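Local coordinates for protein Pcdhgb2 (Mus musculus, PDB 5SZR) that probably mediates calcium-dependent cell adhesion through its extracellular cadherin domains, of which domains 3-6 are present here, and may help establish and maintain specific neuronal connections, at residues Ala239-Leu244 and Gly248-Ser253; Ser266-Asn271 and Phe291-Gln296; Phe22-Val27 and Ile96-Leu101; Arg53-Asp58 and Gly62-Lys67. All coordinates share one frame; numbering follows the deposited sequence.

Interaction 1: Ala239-Leu244 and Gly248-Ser253. With CA (calcium ion), chain O; CA (calcium ion), chain N; MAN (alpha-D-mannopyranose), chain Y.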
# COMPACT_ATOMS: atom_id res chain seq x y z
N ALA A 239 -9.13 6.33 7.79
CA ALA A 239 -9.10 5.09 7.03
C ALA A 239 -7.94 5.13 6.04
O ALA A 239 -7.52 6.21 5.60
CB ALA A 239 -10.42 4.85 6.29
N SER A 240 -7.42 3.96 5.71
CA SER A 240 -6.32 3.82 4.78
C SER A 240 -6.78 3.10 3.51
O SER A 240 -7.78 2.38 3.51
CB SER A 240 -5.15 3.06 5.41
OG SER A 240 -5.57 1.78 5.87
N ASP A 241 -6.03 3.31 2.43
CA ASP A 241 -6.37 2.77 1.13
C ASP A 241 -5.09 2.65 0.29
O ASP A 241 -4.52 3.68 -0.10
CB ASP A 241 -7.41 3.66 0.44
CG ASP A 241 -8.03 3.01 -0.79
OD1 ASP A 241 -7.29 2.53 -1.67
OD2 ASP A 241 -9.27 3.00 -0.89
N PRO A 242 -4.62 1.44 -0.01
CA PRO A 242 -3.31 1.29 -0.67
C PRO A 242 -3.31 1.65 -2.14
O PRO A 242 -2.23 1.71 -2.74
CB PRO A 242 -2.99 -0.19 -0.47
CG PRO A 242 -4.32 -0.85 -0.46
CD PRO A 242 -5.26 0.13 0.23
N ASP A 243 -4.47 1.90 -2.75
CA ASP A 243 -4.53 2.22 -4.16
C ASP A 243 -3.92 3.61 -4.42
O ASP A 243 -3.60 4.36 -3.49
CB ASP A 243 -5.98 2.15 -4.66
CG ASP A 243 -6.58 0.76 -4.50
OD1 ASP A 243 -5.82 -0.23 -4.54
OD2 ASP A 243 -7.81 0.66 -4.34
N LEU A 244 -3.75 3.93 -5.70
CA LEU A 244 -3.02 5.12 -6.10
C LEU A 244 -3.95 6.26 -6.52
O LEU A 244 -5.03 6.04 -7.07
CB LEU A 244 -2.07 4.82 -7.26
CG LEU A 244 -0.72 4.17 -6.95
CD1 LEU A 244 0.09 4.04 -8.24
CD2 LEU A 244 0.04 4.96 -5.90
N GLY A 248 -7.17 6.06 -4.12
CA GLY A 248 -6.82 6.01 -2.71
C GLY A 248 -7.12 7.29 -1.96
O GLY A 248 -6.68 7.46 -0.82
N LEU A 249 -7.86 8.20 -2.59
CA LEU A 249 -8.26 9.45 -1.96
C LEU A 249 -9.55 9.23 -1.18
O LEU A 249 -10.56 8.82 -1.76
CB LEU A 249 -8.44 10.55 -3.01
CG LEU A 249 -8.72 11.96 -2.50
CD1 LEU A 249 -7.55 12.47 -1.67
CD2 LEU A 249 -9.01 12.90 -3.66
N ILE A 250 -9.52 9.51 0.13
CA ILE A 250 -10.62 9.17 1.04
C ILE A 250 -11.47 10.40 1.32
O ILE A 250 -10.95 11.51 1.52
CB ILE A 250 -10.08 8.58 2.36
CG1 ILE A 250 -9.12 7.43 2.08
CG2 ILE A 250 -11.23 8.11 3.23
CD1 ILE A 250 -9.77 6.28 1.37
N SER A 251 -12.79 10.20 1.35
CA SER A 251 -13.73 11.19 1.86
C SER A 251 -14.56 10.56 2.96
O SER A 251 -15.06 9.44 2.80
CB SER A 251 -14.63 11.72 0.74
OG SER A 251 -13.91 12.56 -0.14
N TYR A 252 -14.70 11.27 4.08
CA TYR A 252 -15.48 10.81 5.22
C TYR A 252 -16.83 11.51 5.26
O TYR A 252 -16.96 12.68 4.87
CB TYR A 252 -14.74 11.05 6.54
CG TYR A 252 -13.34 10.49 6.54
CD1 TYR A 252 -13.11 9.14 6.77
CD2 TYR A 252 -12.24 11.31 6.29
CE1 TYR A 252 -11.84 8.61 6.76
CE2 TYR A 252 -10.96 10.80 6.29
CZ TYR A 252 -10.76 9.45 6.52
OH TYR A 252 -9.48 8.94 6.52
N SER A 253 -17.84 10.79 5.75
CA SER A 253 -19.19 11.34 5.86
C SER A 253 -19.93 10.60 6.98
O SER A 253 -19.48 9.57 7.49
CB SER A 253 -19.95 11.23 4.54
OG SER A 253 -20.22 9.88 4.21
CA CA O . -9.32 2.22 -3.27
CA CA N . -4.96 -1.24 -6.67
C1 MAN Y . -5.30 8.03 9.82
C2 MAN Y . -4.82 9.12 8.84
C3 MAN Y . -4.74 8.55 7.42
C4 MAN Y . -3.94 7.23 7.37
C5 MAN Y . -4.44 6.23 8.43
C6 MAN Y . -3.53 5.02 8.54
O2 MAN Y . -3.49 9.55 9.15
O3 MAN Y . -4.16 9.48 6.51
O4 MAN Y . -4.09 6.65 6.09
O5 MAN Y . -4.51 6.86 9.74
O6 MAN Y . -4.16 4.05 9.36
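Asp243 and Gly248 bring their CA atoms to 4.7 Å where the chain turns back, and from there 239-244 and 248-253 run roughly antiparallel, their end-to-end directions 149° apart, widening to 7.4 Å between the CA atoms of Ala239 and Ile250. Gly248 lays its CA beside the carboxylate of Asp241 and the carbonyl O of Asp243, where a CB would collide with that carbonyl. Asp241 holds CG anti to its backbone N (chi1 -168°), which carries both oxygens to one calcium ion, OD1 at 2.6 Å and OD2 at 2.5 Å. OD1 also accepts from Asp243 N, closing an Asx turn. With Pro242 between them, these aspartates form the DXD motif of cadherin repeats. Asp243 bridges two ions, OD2 at 2.4 Å from the calcium of Asp241 and OD1 at 2.5 Å from a second calcium ion; Asn209, Asn211 and Asp210 from the interdomain linker supply further ligands. Beyond the metals, Ile250 presses CD1 against Asp241 CB at 3.6 Å. Tyr252 swings its ring toward the first strand, and its OH accepts an almost straight bond from Ala239 N (2.9 Å, 170°), while the Ala239 methyl rests near CE1 and a glycan mannose weakly hydrogen-bonds Ala239 O.

Interaction 2: Ser266-Asn271 and Phe291-Gln296; sequences SFVSVN and FQLTLQ. With NAG (2-acetamido-2-deoxy-beta-D-glucopyranose), chain E.
Val268 and Val270 on one strand point at Phe291, Leu293 and Leu295 on the other, and the contact is made wholly of side chains: the strand axes stay 9.7 Å apart and run in nearly the same direction, 15° from parallel. The valines' apolar contacts come first. Val268 divides its two methyls between two partners: with chi1 at -69°, CG1 lies anti to the carbonyl carbon and meets the rim of the Phe291 ring, near its plane, 3.7 Å from CZ, whereas CG2 lies against both methyls of Leu293 as the side chains slide past each other, 3.6 Å from CD1 and 3.8 Å from CD2. Two residues on, Val270 CG2 passes aslant over Leu295 CD2 at 4.1 Å, a looser fit. Replacing Val268 by a serine would probably leave a gap between the Phe291 rim and the Leu293 methyls and set a polar hydroxyl among apolar neighbours. The aromatic contact is a T-shaped pair in which Phe267 turns its edge to the face of Phe291, with centroids 6.0 Å apart and planes at 70°. Phe283 adds a second edge-to-face partner to Phe291, and Arg281 makes a cation-pi contact with Phe267. Strand 268-270 is an outer strand of one sheet and 290-299 an inner strand of the other, so these side chains meet between the sheets and form part of the hydrophobic core of the cadherin beta-sandwich.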
# COMPACT_ATOMS: atom_id res chain seq x y z
N SER A 266 -27.52 18.96 13.58
CA SER A 266 -27.47 19.84 14.74
C SER A 266 -26.63 19.29 15.88
O SER A 266 -26.35 20.02 16.83
CB SER A 266 -28.89 20.12 15.24
OG SER A 266 -28.87 20.98 16.36
N PHE A 267 -26.21 18.03 15.81
CA PHE A 267 -25.40 17.41 16.87
C PHE A 267 -23.94 17.26 16.47
O PHE A 267 -23.05 17.77 17.15
CB PHE A 267 -25.98 16.04 17.25
CG PHE A 267 -27.13 16.12 18.21
CD1 PHE A 267 -26.98 15.73 19.52
CD2 PHE A 267 -28.36 16.60 17.79
CE1 PHE A 267 -28.05 15.80 20.41
CE2 PHE A 267 -29.43 16.67 18.67
CZ PHE A 267 -29.27 16.27 19.98
N VAL A 268 -23.67 16.55 15.37
CA VAL A 268 -22.31 16.22 14.98
C VAL A 268 -22.17 16.32 13.46
O VAL A 268 -23.14 16.16 12.71
CB VAL A 268 -21.90 14.81 15.45
CG1 VAL A 268 -21.76 14.78 16.97
CG2 VAL A 268 -22.92 13.79 14.99
N SER A 269 -20.95 16.60 13.03
CA SER A 269 -20.57 16.55 11.62
C SER A 269 -19.15 16.02 11.54
O SER A 269 -18.45 15.91 12.55
CB SER A 269 -20.66 17.93 10.96
OG SER A 269 -19.66 18.79 11.48
N VAL A 270 -18.73 15.68 10.33
CA VAL A 270 -17.36 15.24 10.09
C VAL A 270 -16.81 16.02 8.90
O VAL A 270 -17.52 16.26 7.92
CB VAL A 270 -17.26 13.72 9.87
CG1 VAL A 270 -17.87 13.31 8.53
CG2 VAL A 270 -15.82 13.26 9.98
N ASN A 271 -15.56 16.46 9.02
CA ASN A 271 -14.89 17.10 7.90
C ASN A 271 -14.54 16.04 6.86
O ASN A 271 -13.91 15.03 7.18
CB ASN A 271 -13.64 17.84 8.37
CG ASN A 271 -12.94 18.57 7.25
OD1 ASN A 271 -12.23 17.97 6.45
ND2 ASN A 271 -13.14 19.89 7.19
N PHE A 291 -25.29 8.80 22.30
CA PHE A 291 -25.92 8.60 21.00
C PHE A 291 -24.96 7.84 20.09
O PHE A 291 -23.74 7.84 20.28
CB PHE A 291 -26.36 9.92 20.35
CG PHE A 291 -25.26 10.91 20.15
CD1 PHE A 291 -24.59 10.99 18.94
CD2 PHE A 291 -24.90 11.79 21.16
CE1 PHE A 291 -23.57 11.91 18.74
CE2 PHE A 291 -23.89 12.72 20.97
CZ PHE A 291 -23.23 12.78 19.77
N GLN A 292 -25.54 7.18 19.09
CA GLN A 292 -24.80 6.33 18.17
C GLN A 292 -24.73 6.95 16.79
O GLN A 292 -25.62 7.70 16.37
CB GLN A 292 -25.42 4.94 18.09
CG GLN A 292 -24.60 3.87 18.80
CD GLN A 292 -25.37 2.59 19.02
OE1 GLN A 292 -26.59 2.59 19.18
NE2 GLN A 292 -24.65 1.47 19.03
N LEU A 293 -23.67 6.60 16.06
CA LEU A 293 -23.31 7.27 14.83
C LEU A 293 -22.63 6.27 13.91
O LEU A 293 -21.81 5.46 14.37
CB LEU A 293 -22.37 8.45 15.13
CG LEU A 293 -22.23 9.59 14.13
CD1 LEU A 293 -23.55 10.34 14.02
CD2 LEU A 293 -21.11 10.52 14.58
N THR A 294 -22.95 6.32 12.62
CA THR A 294 -22.30 5.47 11.62
C THR A 294 -21.64 6.35 10.57
O THR A 294 -22.33 7.07 9.83
CB THR A 294 -23.29 4.51 10.96
OG1 THR A 294 -23.71 3.53 11.92
CG2 THR A 294 -22.63 3.79 9.79
N LEU A 295 -20.32 6.30 10.50
CA LEU A 295 -19.55 7.06 9.53
C LEU A 295 -19.11 6.15 8.38
O LEU A 295 -19.09 4.92 8.50
CB LEU A 295 -18.32 7.70 10.18
CG LEU A 295 -18.60 8.66 11.33
CD1 LEU A 295 -18.54 7.93 12.67
CD2 LEU A 295 -17.64 9.85 11.32
N GLN A 296 -18.78 6.77 7.25
CA GLN A 296 -18.39 6.04 6.05
C GLN A 296 -17.14 6.67 5.45
O GLN A 296 -17.03 7.89 5.35
CB GLN A 296 -19.51 6.03 5.01
CG GLN A 296 -19.08 5.42 3.68
CD GLN A 296 -20.20 5.38 2.66
OE1 GLN A 296 -20.94 4.40 2.59
NE2 GLN A 296 -20.32 6.44 1.87
C1 NAG E . -22.05 1.30 4.18
C2 NAG E . -22.05 0.49 2.90
C3 NAG E . -22.63 1.33 1.76
C4 NAG E . -23.99 1.90 2.16
C5 NAG E . -23.92 2.58 3.53
C6 NAG E . -25.26 3.01 4.07
C7 NAG E . -20.27 -1.20 2.90
C8 NAG E . -18.87 -1.52 2.49
N2 NAG E . -20.72 0.02 2.57
O3 NAG E . -22.74 0.55 0.58
O4 NAG E . -24.42 2.85 1.19
O5 NAG E . -23.36 1.68 4.49
O6 NAG E . -26.27 2.99 3.07
O7 NAG E . -20.97 -2.00 3.51

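Interaction 3: Phe22-Val27 and Ile96-Leu101. With MAN (alpha-D-mannopyranose), chain S.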
# COMPACT_ATOMS: atom_id res chain seq x y z
N PHE A 22 46.76 -19.25 -44.24
CA PHE A 22 46.46 -20.67 -44.19
C PHE A 22 46.76 -21.32 -45.54
O PHE A 22 46.55 -20.72 -46.59
CB PHE A 22 45.00 -20.88 -43.81
CG PHE A 22 44.65 -22.31 -43.48
CD1 PHE A 22 45.01 -22.86 -42.26
CD2 PHE A 22 43.95 -23.09 -44.38
CE1 PHE A 22 44.69 -24.17 -41.95
CE2 PHE A 22 43.62 -24.40 -44.08
CZ PHE A 22 43.99 -24.94 -42.86
N SER A 23 47.25 -22.56 -45.49
CA SER A 23 47.60 -23.29 -46.70
C SER A 23 46.34 -23.85 -47.34
O SER A 23 45.65 -24.69 -46.75
CB SER A 23 48.59 -24.41 -46.36
OG SER A 23 48.88 -25.20 -47.50
N VAL A 24 46.03 -23.39 -48.56
CA VAL A 24 44.83 -23.82 -49.26
C VAL A 24 45.13 -25.03 -50.13
O VAL A 24 44.53 -26.10 -49.95
CB VAL A 24 44.23 -22.69 -50.11
CG1 VAL A 24 43.16 -23.23 -51.04
CG2 VAL A 24 43.67 -21.59 -49.22
N LEU A 25 46.05 -24.86 -51.08
CA LEU A 25 46.40 -25.89 -52.04
C LEU A 25 47.58 -25.40 -52.86
O LEU A 25 47.73 -24.19 -53.09
CB LEU A 25 45.22 -26.24 -52.96
CG LEU A 25 45.45 -27.40 -53.94
CD1 LEU A 25 45.51 -28.72 -53.19
CD2 LEU A 25 44.38 -27.43 -55.03
N GLN A 26 48.42 -26.33 -53.30
CA GLN A 26 49.45 -26.06 -54.28
C GLN A 26 49.11 -26.83 -55.55
O GLN A 26 48.86 -28.04 -55.50
CB GLN A 26 50.83 -26.45 -53.78
CG GLN A 26 51.93 -26.20 -54.79
CD GLN A 26 53.31 -26.59 -54.29
OE1 GLN A 26 53.45 -27.13 -53.19
NE2 GLN A 26 54.33 -26.33 -55.10
N VAL A 27 49.08 -26.12 -56.68
CA VAL A 27 48.89 -26.73 -57.99
C VAL A 27 50.18 -26.59 -58.78
O VAL A 27 50.84 -25.55 -58.73
CB VAL A 27 47.70 -26.10 -58.74
CG1 VAL A 27 46.39 -26.55 -58.13
CG2 VAL A 27 47.81 -24.58 -58.73
N ILE A 96 40.04 -24.37 -59.23
CA ILE A 96 40.02 -24.81 -57.84
C ILE A 96 38.77 -24.22 -57.20
O ILE A 96 38.69 -23.00 -56.99
CB ILE A 96 41.27 -24.38 -57.08
CG1 ILE A 96 42.51 -24.97 -57.75
CG2 ILE A 96 41.19 -24.81 -55.62
CD1 ILE A 96 43.74 -24.16 -57.53
N GLN A 97 37.79 -25.07 -56.89
CA GLN A 97 36.54 -24.63 -56.30
C GLN A 97 36.67 -24.74 -54.78
O GLN A 97 36.76 -25.84 -54.23
CB GLN A 97 35.38 -25.47 -56.83
CG GLN A 97 35.12 -25.22 -58.29
CD GLN A 97 33.95 -26.01 -58.82
OE1 GLN A 97 32.84 -25.92 -58.30
NE2 GLN A 97 34.19 -26.79 -59.86
N VAL A 98 36.68 -23.59 -54.11
CA VAL A 98 36.92 -23.51 -52.68
C VAL A 98 35.58 -23.38 -51.98
O VAL A 98 34.85 -22.39 -52.18
CB VAL A 98 37.84 -22.33 -52.33
CG1 VAL A 98 38.02 -22.23 -50.82
CG2 VAL A 98 39.19 -22.49 -53.02
N LYS A 99 35.24 -24.37 -51.17
CA LYS A 99 34.01 -24.38 -50.40
C LYS A 99 34.30 -23.89 -48.98
O LYS A 99 35.29 -24.30 -48.37
CB LYS A 99 33.41 -25.79 -50.38
CG LYS A 99 32.24 -25.96 -49.43
CD LYS A 99 31.70 -27.38 -49.49
CE LYS A 99 30.59 -27.58 -48.47
NZ LYS A 99 30.05 -28.97 -48.49
N ILE A 100 33.45 -23.00 -48.48
CA ILE A 100 33.61 -22.45 -47.14
C ILE A 100 32.63 -23.15 -46.21
O ILE A 100 31.49 -23.44 -46.60
CB ILE A 100 33.39 -20.93 -47.14
CG1 ILE A 100 34.28 -20.26 -48.19
CG2 ILE A 100 33.67 -20.34 -45.75
CD1 ILE A 100 35.76 -20.56 -48.02
N LEU A 101 33.08 -23.45 -45.00
CA LEU A 101 32.26 -24.12 -44.00
C LEU A 101 31.77 -23.12 -42.97
O LEU A 101 32.53 -22.25 -42.51
CB LEU A 101 33.04 -25.25 -43.32
CG LEU A 101 33.37 -26.41 -44.25
CD1 LEU A 101 34.19 -27.46 -43.54
CD2 LEU A 101 32.09 -27.01 -44.82
C1 MAN S . 49.87 -26.19 -47.13
C2 MAN S . 50.30 -26.32 -48.61
C3 MAN S . 49.15 -26.91 -49.45
C4 MAN S . 48.57 -28.19 -48.81
C5 MAN S . 48.14 -27.88 -47.36
C6 MAN S . 47.62 -29.10 -46.63
O2 MAN S . 51.40 -27.23 -48.74
O3 MAN S . 49.54 -27.16 -50.80
O4 MAN S . 47.45 -28.64 -49.54
O5 MAN S . 49.29 -27.37 -46.62
O6 MAN S . 46.64 -29.72 -47.45
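Val27 and Ile96 meet tip to tip between the two sheets, CG1 of the valine 3.6 Å from CD1 of the isoleucine, and this is the tight end of the contact. Ile96 reaches so far because CG1 stands anti to its carbonyl carbon (chi1 -59°) and CD1 extends onward from there. Leu25 comes in obliquely over the same side chain: its CD2 lies 4.1 Å from Ile96 CG1 and 4.2 Å from Ile96 CD1, so that one isoleucine receives two partners. An alanine at Ile96 would remove CG1, CG2 and CD1 together, and is likely to leave Val27 CG1 and Leu25 CD2 facing a gap in the core. The strands belong to different sheets of a cadherin beta-sandwich, 23-26 at the border of one and 91-101 inside the other. A classic beta bulge, in which Val24 and Leu25 both face Ile64, lets these two consecutive residues turn their side chains inward toward the second sheet. Farther along, the fit slackens: Val24 CG1 and Val98 CG2 approach only to 4.5 Å, with Leu14, Tyr78 and Leu80 packed around them. The outer surface of strand 23-26 is of another character. Ser23 OG is joined covalently to C1 of an alpha-mannose, an O-linked glycan whose ring folds back along the strand until its O3 is 2.9 Å from Gln26 N. Gln26 points away from the core and hydrogen-bonds through NE2 to Thr61 O.

Interaction 4: Arg53-Asp58 and Gly62-Lys67; sequences RIFNLD and GEITTK
Asn56 and Thr65 form the hydrogen-bonded pair of an antiparallel beta hairpin, strands 55-57 and 63-66, that belongs to one sheet of the cadherin sandwich. Among the backbone bonds, Asn56 N gives to Thr65 O at 2.7 Å, and Thr65 N returns a longer bond of 3.1 Å to Asn56 O. Toward the turn, Asp58 N donates to Glu63 O (3.0 Å) and Gly62 N to Asp58 O (2.9 Å). At the other end Lys67 N binds Ile54 O at 2.7 Å, tying the hairpin to the end of helix 49-54. The apolar contacts lie on the core side. In the non-hydrogen-bonded pair, Leu57 holds CG anti to its backbone N (chi1 170°), bringing its CD1 to 3.7 Å from Ile64 CG1, and the Phe55 ring, edge-to-face with Tyr78, touches Ile64 CG2 and Thr66 CG2. Lys67 stretches its extended chain past the carbonyls of Ile54 and Arg53 before NZ hydrogen-bonds Glu52 O, while the Asp58 carboxylate is held within the turn by Arg60 N and Thr61 OG1. On the Asn56 and Thr65 side a water joins the strands, donating a hydrogen bond to Asn56 O at 3.2 Å and lying 2.9 Å from Thr65 OG1.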
# COMPACT_ATOMS: atom_id res chain seq x y z
N ARG A 53 41.51 -10.54 -53.71
CA ARG A 53 41.58 -9.85 -52.43
C ARG A 53 41.67 -10.80 -51.24
O ARG A 53 42.00 -10.36 -50.14
CB ARG A 53 40.35 -8.95 -52.28
CG ARG A 53 40.59 -7.68 -51.49
CD ARG A 53 39.86 -6.50 -52.11
NE ARG A 53 39.94 -6.48 -53.57
CZ ARG A 53 41.03 -6.19 -54.27
NH1 ARG A 53 40.99 -6.20 -55.60
NH2 ARG A 53 42.17 -5.91 -53.66
N ILE A 54 41.40 -12.08 -51.44
CA ILE A 54 41.38 -13.06 -50.37
C ILE A 54 42.55 -14.04 -50.48
O ILE A 54 43.13 -14.43 -49.46
CB ILE A 54 40.03 -13.81 -50.36
CG1 ILE A 54 38.90 -12.87 -49.94
CG2 ILE A 54 40.08 -15.04 -49.46
CD1 ILE A 54 38.99 -12.42 -48.50
N PHE A 55 42.90 -14.45 -51.69
CA PHE A 55 43.90 -15.48 -51.91
C PHE A 55 45.17 -14.92 -52.54
O PHE A 55 45.13 -13.95 -53.31
CB PHE A 55 43.36 -16.60 -52.80
CG PHE A 55 42.13 -17.27 -52.26
CD1 PHE A 55 42.23 -18.30 -51.35
CD2 PHE A 55 40.87 -16.86 -52.67
CE1 PHE A 55 41.10 -18.91 -50.84
CE2 PHE A 55 39.73 -17.47 -52.17
CZ PHE A 55 39.85 -18.49 -51.25
N ASN A 56 46.30 -15.54 -52.20
CA ASN A 56 47.59 -15.20 -52.78
C ASN A 56 48.13 -16.42 -53.52
O ASN A 56 48.21 -17.51 -52.96
CB ASN A 56 48.58 -14.76 -51.69
CG ASN A 56 49.96 -14.49 -52.24
OD1 ASN A 56 50.82 -15.37 -52.27
ND2 ASN A 56 50.19 -13.26 -52.68
N LEU A 57 48.49 -16.22 -54.79
CA LEU A 57 49.03 -17.28 -55.63
C LEU A 57 50.50 -16.99 -55.91
O LEU A 57 50.83 -15.98 -56.52
CB LEU A 57 48.25 -17.38 -56.95
CG LEU A 57 48.86 -18.29 -58.02
CD1 LEU A 57 49.04 -19.70 -57.49
CD2 LEU A 57 48.01 -18.29 -59.28
N ASP A 58 51.37 -17.89 -55.45
CA ASP A 58 52.79 -17.77 -55.74
C ASP A 58 53.01 -17.96 -57.24
O ASP A 58 52.71 -19.02 -57.79
CB ASP A 58 53.58 -18.81 -54.94
CG ASP A 58 55.08 -18.52 -54.94
OD1 ASP A 58 55.59 -17.92 -55.90
OD2 ASP A 58 55.75 -18.91 -53.95
N GLY A 62 53.24 -21.82 -57.26
CA GLY A 62 51.89 -22.32 -57.43
C GLY A 62 51.18 -22.66 -56.14
O GLY A 62 50.09 -23.24 -56.19
N GLU A 63 51.78 -22.35 -54.99
CA GLU A 63 51.08 -22.49 -53.72
C GLU A 63 50.03 -21.40 -53.58
O GLU A 63 50.24 -20.25 -53.98
CB GLU A 63 52.07 -22.42 -52.55
CG GLU A 63 53.08 -23.55 -52.50
CD GLU A 63 53.94 -23.49 -51.25
OE1 GLU A 63 53.38 -23.55 -50.14
OE2 GLU A 63 55.18 -23.38 -51.38
N ILE A 64 48.89 -21.77 -53.00
CA ILE A 64 47.78 -20.85 -52.80
C ILE A 64 47.49 -20.77 -51.31
O ILE A 64 47.25 -21.79 -50.66
CB ILE A 64 46.52 -21.29 -53.57
CG1 ILE A 64 46.82 -21.36 -55.07
CG2 ILE A 64 45.36 -20.35 -53.29
CD1 ILE A 64 45.66 -21.85 -55.87
N THR A 65 47.52 -19.55 -50.77
CA THR A 65 47.22 -19.31 -49.37
C THR A 65 46.24 -18.16 -49.27
O THR A 65 46.16 -17.29 -50.15
CB THR A 65 48.48 -18.99 -48.56
OG1 THR A 65 49.14 -17.86 -49.14
CG2 THR A 65 49.42 -20.18 -48.53
N THR A 66 45.47 -18.15 -48.18
CA THR A 66 44.65 -16.99 -47.88
C THR A 66 45.55 -15.84 -47.42
O THR A 66 46.62 -16.06 -46.83
CB THR A 66 43.62 -17.31 -46.80
OG1 THR A 66 44.28 -17.57 -45.55
CG2 THR A 66 42.79 -18.53 -47.19
N LYS A 67 45.13 -14.61 -47.71
CA LYS A 67 45.84 -13.43 -47.23
C LYS A 67 44.93 -12.49 -46.45
O LYS A 67 45.36 -11.40 -46.08
CB LYS A 67 46.50 -12.70 -48.40
CG LYS A 67 45.55 -12.09 -49.41
CD LYS A 67 46.33 -11.40 -50.53
CE LYS A 67 45.41 -10.58 -51.42
NZ LYS A 67 46.11 -10.03 -52.61
O HOH W 1 50.69 -18.83 -51.39

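The four contacts fall into two pairs in different cadherin domains, interactions 1 and 3 having centres about 79 Å apart. Interactions 3 and 4 share a sheet, with centres about 9 Å apart: 62-67 lies beside 22-27, where Leu25 O is 2.7 Å from Ile64 N, and Ile64 CD1 comes within 3.4 Å of Ile96 CD1. Along the chain, interaction 4 is nested inside the loop that interaction 3 closes. Interactions 1 and 2, about 19 Å between centres, meet where Ser253 O lies 2.9 Å from Gln296 N. Their domain runs from the calcium ligands of interaction 1 to the hydrophobic interior of interaction 2; the side chain of Phe291 lies about 14 Å from a different calcium ion.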